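Local coordinates for GTPase subunit of restriction endonuclease (Thermococcus gammatolerans, PDB 6P0G), which binds DNA and is probably the N-terminal DNA-recognition domain of an McrB-type GTPase subunit of a modification-dependent restriction endonuclease, at residues A[50-55]-A[112-117]. Residues are numbered along the deposited sequence; the frame is centred on the assembly and turned at random.
Sequences CYFWGR and NDFWRK. With nucleotides of chain B.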
# COMPACT_ATOMS: atom_id res chain seq x y z
N CYS A 50 11.41 2.34 8.28
CA CYS A 50 9.97 2.53 8.12
C CYS A 50 9.50 2.12 6.72
O CYS A 50 10.14 2.47 5.73
CB CYS A 50 9.57 4.00 8.36
SG CYS A 50 9.91 4.60 10.04
N TYR A 51 8.38 1.40 6.67
CA TYR A 51 7.73 1.00 5.42
C TYR A 51 6.39 1.71 5.35
O TYR A 51 5.54 1.56 6.24
CB TYR A 51 7.54 -0.54 5.35
CG TYR A 51 8.84 -1.32 5.41
CD1 TYR A 51 9.62 -1.51 4.27
CD2 TYR A 51 9.31 -1.86 6.61
CE1 TYR A 51 10.83 -2.21 4.32
CE2 TYR A 51 10.51 -2.58 6.66
CZ TYR A 51 11.27 -2.74 5.51
OH TYR A 51 12.46 -3.43 5.54
N PHE A 52 6.19 2.51 4.30
CA PHE A 52 5.01 3.33 4.25
C PHE A 52 4.64 3.72 2.83
O PHE A 52 5.47 3.72 1.93
CB PHE A 52 5.21 4.60 5.11
CG PHE A 52 6.32 5.51 4.63
CD1 PHE A 52 7.64 5.24 4.95
CD2 PHE A 52 6.04 6.62 3.85
CE1 PHE A 52 8.67 6.08 4.51
CE2 PHE A 52 7.06 7.45 3.40
CZ PHE A 52 8.37 7.19 3.73
N TRP A 53 3.36 4.04 2.65
CA TRP A 53 2.80 4.48 1.39
C TRP A 53 2.02 5.77 1.65
O TRP A 53 1.84 6.16 2.81
CB TRP A 53 1.91 3.40 0.81
CG TRP A 53 1.41 3.67 -0.55
CD1 TRP A 53 0.10 3.75 -0.92
CD2 TRP A 53 2.18 3.88 -1.74
NE1 TRP A 53 0.01 3.98 -2.26
CE2 TRP A 53 1.27 4.07 -2.79
CE3 TRP A 53 3.55 3.92 -2.02
CZ2 TRP A 53 1.69 4.32 -4.12
CZ3 TRP A 53 3.97 4.15 -3.33
CH2 TRP A 53 3.04 4.35 -4.36
N GLY A 54 1.56 6.43 0.59
CA GLY A 54 0.92 7.73 0.75
C GLY A 54 -0.05 7.96 -0.38
O GLY A 54 0.08 7.34 -1.45
N ARG A 55 -1.06 8.80 -0.15
CA ARG A 55 -2.00 9.19 -1.19
C ARG A 55 -2.36 10.66 -1.04
O ARG A 55 -2.07 11.28 -0.00
CB ARG A 55 -3.27 8.31 -1.15
CG ARG A 55 -3.00 6.87 -1.60
CD ARG A 55 -4.22 5.96 -1.52
NE ARG A 55 -5.14 6.17 -2.63
CZ ARG A 55 -6.28 6.84 -2.52
NH1 ARG A 55 -6.60 7.37 -1.34
NH2 ARG A 55 -7.08 6.99 -3.57
N ASN A 112 9.70 14.74 -0.98
CA ASN A 112 10.30 14.69 -2.31
C ASN A 112 11.69 14.10 -2.24
O ASN A 112 12.31 13.85 -3.27
CB ASN A 112 10.37 16.09 -2.93
CG ASN A 112 9.02 16.78 -2.99
OD1 ASN A 112 8.15 16.40 -3.77
ND2 ASN A 112 8.85 17.81 -2.16
N ASP A 113 12.17 13.89 -1.01
CA ASP A 113 13.47 13.27 -0.74
C ASP A 113 13.55 11.83 -1.24
O ASP A 113 14.64 11.32 -1.53
CB ASP A 113 13.79 13.30 0.76
CG ASP A 113 14.05 14.69 1.29
OD1 ASP A 113 14.48 15.57 0.50
OD2 ASP A 113 13.82 14.91 2.50
N PHE A 114 12.40 11.16 -1.32
CA PHE A 114 12.37 9.75 -1.67
C PHE A 114 11.20 9.40 -2.57
O PHE A 114 11.01 8.24 -2.93
CB PHE A 114 12.32 8.89 -0.40
CG PHE A 114 11.38 9.41 0.64
CD1 PHE A 114 10.01 9.35 0.45
CD2 PHE A 114 11.86 9.96 1.82
CE1 PHE A 114 9.14 9.84 1.40
CE2 PHE A 114 11.00 10.44 2.78
CZ PHE A 114 9.64 10.38 2.58
N TRP A 115 10.40 10.40 -2.92
CA TRP A 115 9.28 10.16 -3.81
C TRP A 115 9.27 11.12 -5.00
O TRP A 115 9.52 12.32 -4.83
CB TRP A 115 7.97 10.27 -3.04
CG TRP A 115 7.57 9.02 -2.36
CD1 TRP A 115 8.17 7.80 -2.49
CD2 TRP A 115 6.47 8.84 -1.46
NE1 TRP A 115 7.51 6.87 -1.72
CE2 TRP A 115 6.47 7.48 -1.07
CE3 TRP A 115 5.50 9.70 -0.93
CZ2 TRP A 115 5.53 6.95 -0.19
CZ3 TRP A 115 4.56 9.17 -0.05
CH2 TRP A 115 4.58 7.81 0.32
N ARG A 116 8.99 10.59 -6.19
CA ARG A 116 8.74 11.45 -7.34
C ARG A 116 7.35 12.07 -7.18
O ARG A 116 6.36 11.35 -7.03
CB ARG A 116 8.85 10.67 -8.65
N LYS A 117 7.30 13.41 -7.20
CA LYS A 117 6.10 14.19 -6.88
C LYS A 117 5.53 13.89 -5.49
O LYS A 117 4.32 13.99 -5.28
CB LYS A 117 5.02 13.97 -7.94
P DA B 2 -2.34 8.21 -13.15
OP1 DA B 2 -3.60 8.96 -12.87
OP2 DA B 2 -1.51 8.51 -14.33
O5' DA B 2 -1.45 8.52 -11.86
C5' DA B 2 -2.02 9.23 -10.77
C4' DA B 2 -2.87 8.30 -9.94
O4' DA B 2 -1.99 7.35 -9.28
C3' DA B 2 -3.66 8.96 -8.81
O3' DA B 2 -4.83 8.11 -8.45
C2' DA B 2 -2.61 9.04 -7.71
C1' DA B 2 -1.82 7.72 -7.92
N9 DA B 2 -0.39 7.81 -7.61
C8 DA B 2 0.65 8.05 -8.48
N7 DA B 2 1.85 8.06 -7.88
C5 DA B 2 1.56 7.81 -6.56
C6 DA B 2 2.38 7.69 -5.41
N6 DA B 2 3.70 7.83 -5.43
N1 DA B 2 1.76 7.44 -4.23
C2 DA B 2 0.42 7.30 -4.22
N3 DA B 2 -0.45 7.39 -5.23
C4 DA B 2 0.19 7.65 -6.37
P DC B 3 -5.48 8.10 -6.96
OP1 DC B 3 -5.91 9.49 -6.66
OP2 DC B 3 -4.62 7.32 -6.04
O5' DC B 3 -6.78 7.15 -7.10
C5' DC B 3 -7.54 7.14 -8.31
C4' DC B 3 -8.96 7.61 -8.05
O4' DC B 3 -9.58 7.96 -9.33
C3' DC B 3 -9.89 6.57 -7.43
O3' DC B 3 -10.98 7.24 -6.73
C2' DC B 3 -10.39 5.84 -8.68
C1' DC B 3 -10.62 7.03 -9.62
N1 DC B 3 -10.56 6.72 -11.09
C2 DC B 3 -10.92 7.71 -12.02
O2 DC B 3 -11.28 8.83 -11.62
N3 DC B 3 -10.86 7.42 -13.35
C4 DC B 3 -10.47 6.20 -13.75
N4 DC B 3 -10.42 5.97 -15.07
C5 DC B 3 -10.10 5.18 -12.81
C6 DC B 3 -10.17 5.47 -11.51
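Gly54 and Trp115 are the backbone positions nearest each other, yet their CA atoms stay 9.8 Å apart and no hydrogen bond crosses, so aromatic rings carry the contact between strand 49-55 and the loop preceding strand 123-127. Trp115 bridges the gap with the rim of its six-membered ring: CH2 comes to 3.3 Å from Gly54 N, and the same atom is 3.5 Å from Trp53 C, near the indole plane. Because Gly54 has no CB, the CZ3 corner can approach its CA to 4.0 Å. At the other end of the indole, NE1 donates to Asn19 O of helix 15-26, which fixes the ring's rotation. Phe52, with CG between its backbone N and carbonyl carbon (chi1 63°), has its ring end near the loop. Its CZ lies 3.6 Å from Phe114 CE1, and the planes meet at 82°, an offset edge-to-face pair with Phe52 giving the edge. Phe52 CE2 also packs 3.9 Å from Trp115 CZ2. Trp53 starts away from the loop, but its CE3 returns to 4.1 Å from Trp115 CZ2, the rings inclined at 69°. Over one Trp53 face sits the adenine of DA2 of chain B, its N1 3.1 Å above the plane and offset toward the rim. Replacing Trp53 by an alanine would probably leave the N1 edge of this adenine without its aromatic support and open a gap beside Trp115. Arg55 NH2 makes a salt bridge to a phosphate of another nucleotide of the bound DNA. An aromatic cluster that includes a base-contacting tryptophan is consistent with the base-recognition region of a YTH-like domain.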